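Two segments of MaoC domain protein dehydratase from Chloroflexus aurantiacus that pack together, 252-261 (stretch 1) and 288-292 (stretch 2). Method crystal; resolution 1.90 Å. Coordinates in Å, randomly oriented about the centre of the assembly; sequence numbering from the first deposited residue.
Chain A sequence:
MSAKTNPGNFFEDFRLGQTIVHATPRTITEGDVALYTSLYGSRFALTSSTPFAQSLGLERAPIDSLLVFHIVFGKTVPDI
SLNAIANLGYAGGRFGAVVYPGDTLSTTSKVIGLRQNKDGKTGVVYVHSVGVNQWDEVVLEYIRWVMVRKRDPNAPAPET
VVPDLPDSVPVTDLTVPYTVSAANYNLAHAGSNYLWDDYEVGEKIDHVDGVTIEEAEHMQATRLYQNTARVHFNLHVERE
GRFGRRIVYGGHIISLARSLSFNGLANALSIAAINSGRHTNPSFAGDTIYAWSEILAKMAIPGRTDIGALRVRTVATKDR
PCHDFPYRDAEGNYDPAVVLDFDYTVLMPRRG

Stretch 1 (252-261) HIISLARSLS
Stretch 2, residues 288-292: TIYAW

A helix, residues 252-261, packs on a strand, residues 288-292, mainly through apolar side chains, with Leu260 also resting on strand backbone; no hydrogen bond crosses between them. The helix begins before and runs beyond its stretch, with phi -57 to -70° and psi -36 to -51°, psi relaxing to -19° at Ser261, and successive i to i+4 bonds, from Leu256 N to His252 O (3.0 Å) to Ser261 N to Ala257 O (2.8 Å). The strand is extended, phi -95 to -143° and psi 122 to 165°, and continues past Trp292. Their N-to-C directions make an angle of 57° (signed crossing angle -57°), and the axes approach to 7.9 Å. Register is set by two CA pairs: Leu256 CA to Ile289 CA, 7.7 Å, and Ala257 CA to Ala291 CA, 5.7 Å. The contact covers 269 Å² summed over both sides, and all its residues are buried in the assembly.

Thr288 (chi1 -54°, m) opens the strand out of reach of the helix, and its OG1 is hydrogen-bonded elsewhere in the structure. Ile289 points toward the helix and gives the largest covered area, 85 Å². With chi1 -59° and chi2 -48° (both m), Ile289 CG1 lies 4.2 Å from Ile253 CD1 and 4.1 Å from Leu256 CD1, while Ile289 CG2 lies 4.3 Å from Leu260 CD1; the branched aliphatic side chain thus meets three helix residues and brings no polar group. Ile253 leaves the helix sideways, but its m, m rotamer (-51°, -54°) brings its end nearer the strand. Leu256 (-73°, 168°) and Leu260 (-66°, 171°), one helical turn apart, both point toward the strand in the m, t rotamer.

Tyr290 (chi1 -66°, m; chi2 87°) points away, following the alternation of the strand, and Leu260 CD1 lies against the backbone: 4.0 Å from Tyr290 C and 3.6 Å from Ile289 O, the closest approach of the contact. Tyr290 OH is hydrogen-bonded elsewhere.

Ala291 returns toward the helix. Ala291 CB lies 3.9 Å from Leu260 CD1, 4.2 Å from Ala257 CA and 4.3 Å from Ala257 CB. Ala257 points sideways, and two small methyl side chains suit the close backbone approach here. Trp292 (chi1 67°, p; chi2 -90°) points away again.

His252 (-170°, t; chi2 74°), Ile254 (-67°, 166°; m, t), Ser255 (-86°, m) and Ser259 (-177°, t) lie out of reach, and Arg258 (167°, 66°, 170°; t, p, t; chi4 162°) points away; the polar ends are hydrogen-bonded elsewhere. Ser261, chi1 86° (p), donates a 2.6 Å hydrogen bond from Ser261 OG to Arg258 O, which satisfies the hydroxyl within the helix.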

# COMPACT_ATOMS: atom_id res chain seq x y z
N HIS A 252 -10.77 4.06 -11.29
CA HIS A 252 -9.31 3.89 -11.31
C HIS A 252 -8.75 4.57 -12.54
O HIS A 252 -7.71 5.23 -12.47
CB HIS A 252 -8.95 2.41 -11.29
CG HIS A 252 -7.47 2.12 -11.05
ND1 HIS A 252 -6.88 2.27 -9.86
CD2 HIS A 252 -6.48 1.59 -11.91
CE1 HIS A 252 -5.58 1.92 -9.93
NE2 HIS A 252 -5.34 1.48 -11.19
N ILE A 253 -9.44 4.44 -13.67
CA ILE A 253 -9.03 5.12 -14.90
C ILE A 253 -9.12 6.63 -14.79
O ILE A 253 -8.23 7.36 -15.27
CB ILE A 253 -9.82 4.60 -16.12
CG1 ILE A 253 -9.76 3.06 -16.14
CG2 ILE A 253 -9.31 5.20 -17.43
CD1 ILE A 253 -8.35 2.49 -16.12
N ILE A 254 -10.17 7.12 -14.14
CA ILE A 254 -10.32 8.55 -13.90
C ILE A 254 -9.10 9.06 -13.11
O ILE A 254 -8.51 10.11 -13.43
CB ILE A 254 -11.64 8.89 -13.17
CG1 ILE A 254 -12.85 8.60 -14.07
CG2 ILE A 254 -11.66 10.35 -12.74
CD1 ILE A 254 -14.19 8.58 -13.35
N SER A 255 -8.73 8.31 -12.07
CA SER A 255 -7.65 8.74 -11.20
C SER A 255 -6.27 8.70 -11.87
O SER A 255 -5.43 9.58 -11.64
CB SER A 255 -7.69 7.94 -9.90
OG SER A 255 -8.59 8.57 -8.98
N LEU A 256 -6.05 7.70 -12.72
CA LEU A 256 -4.85 7.68 -13.52
C LEU A 256 -4.78 8.86 -14.50
O LEU A 256 -3.74 9.53 -14.61
CB LEU A 256 -4.75 6.34 -14.30
CG LEU A 256 -4.40 5.07 -13.47
CD1 LEU A 256 -4.62 3.81 -14.29
CD2 LEU A 256 -2.96 5.10 -12.96
N ALA A 257 -5.88 9.11 -15.22
CA ALA A 257 -5.94 10.21 -16.18
C ALA A 257 -5.64 11.54 -15.51
O ALA A 257 -4.87 12.36 -16.04
CB ALA A 257 -7.30 10.26 -16.88
N ARG A 258 -6.22 11.75 -14.33
CA ARG A 258 -5.97 12.97 -13.59
C ARG A 258 -4.48 13.08 -13.24
O ARG A 258 -3.86 14.15 -13.42
CB ARG A 258 -6.87 13.04 -12.35
CG ARG A 258 -6.51 14.11 -11.31
CD ARG A 258 -6.67 15.57 -11.75
NE ARG A 258 -6.51 16.43 -10.56
CZ ARG A 258 -6.25 17.73 -10.57
NH1 ARG A 258 -6.13 18.41 -11.73
NH2 ARG A 258 -6.13 18.38 -9.42
N SER A 259 -3.90 11.98 -12.75
CA SER A 259 -2.49 11.96 -12.42
C SER A 259 -1.63 12.30 -13.65
O SER A 259 -0.79 13.19 -13.58
CB SER A 259 -2.08 10.62 -11.84
OG SER A 259 -0.72 10.68 -11.48
N LEU A 260 -1.87 11.62 -14.76
CA LEU A 260 -1.16 11.89 -16.01
C LEU A 260 -1.32 13.34 -16.49
O LEU A 260 -0.39 13.92 -17.07
CB LEU A 260 -1.68 10.97 -17.11
CG LEU A 260 -1.43 9.47 -16.97
CD1 LEU A 260 -2.21 8.72 -18.04
CD2 LEU A 260 0.06 9.14 -17.04
N SER A 261 -2.51 13.90 -16.28
CA SER A 261 -2.79 15.29 -16.68
C SER A 261 -1.85 16.32 -16.01
O SER A 261 -1.73 17.44 -16.52
CB SER A 261 -4.26 15.66 -16.41
OG SER A 261 -4.44 16.11 -15.07
N THR A 288 -2.03 -0.37 -21.11
CA THR A 288 -1.30 0.88 -20.78
C THR A 288 -2.16 2.12 -21.05
O THR A 288 -2.60 2.34 -22.17
CB THR A 288 0.02 0.95 -21.56
OG1 THR A 288 0.76 -0.25 -21.30
CG2 THR A 288 0.86 2.16 -21.15
N ILE A 289 -2.37 2.93 -20.01
CA ILE A 289 -3.28 4.06 -20.10
C ILE A 289 -2.50 5.33 -20.45
O ILE A 289 -1.48 5.65 -19.80
CB ILE A 289 -4.04 4.29 -18.76
CG1 ILE A 289 -4.87 3.05 -18.36
CG2 ILE A 289 -4.93 5.53 -18.87
CD1 ILE A 289 -5.74 2.46 -19.48
N TYR A 290 -3.00 6.05 -21.46
CA TYR A 290 -2.50 7.37 -21.84
C TYR A 290 -3.66 8.35 -21.73
O TYR A 290 -4.82 7.95 -21.68
CB TYR A 290 -2.07 7.37 -23.29
CG TYR A 290 -0.88 6.52 -23.60
CD1 TYR A 290 -1.03 5.16 -23.91
CD2 TYR A 290 0.40 7.08 -23.65
CE1 TYR A 290 0.07 4.37 -24.24
CE2 TYR A 290 1.50 6.31 -23.97
CZ TYR A 290 1.34 4.96 -24.26
OH TYR A 290 2.44 4.22 -24.58
N ALA A 291 -3.35 9.64 -21.72
CA ALA A 291 -4.40 10.65 -21.60
C ALA A 291 -4.09 11.88 -22.44
O ALA A 291 -2.91 12.22 -22.68
CB ALA A 291 -4.61 11.04 -20.13
N TRP A 292 -5.15 12.53 -22.91
CA TRP A 292 -5.05 13.88 -23.46
C TRP A 292 -6.23 14.71 -23.02
O TRP A 292 -7.29 14.17 -22.70
CB TRP A 292 -4.89 13.85 -24.99
CG TRP A 292 -6.10 13.33 -25.74
CD1 TRP A 292 -6.38 12.02 -26.11
CD2 TRP A 292 -7.22 14.12 -26.23
NE1 TRP A 292 -7.57 11.95 -26.79
CE2 TRP A 292 -8.13 13.18 -26.89
CE3 TRP A 292 -7.56 15.47 -26.19
CZ2 TRP A 292 -9.32 13.59 -27.48
CZ3 TRP A 292 -8.76 15.88 -26.80
CH2 TRP A 292 -9.62 14.95 -27.42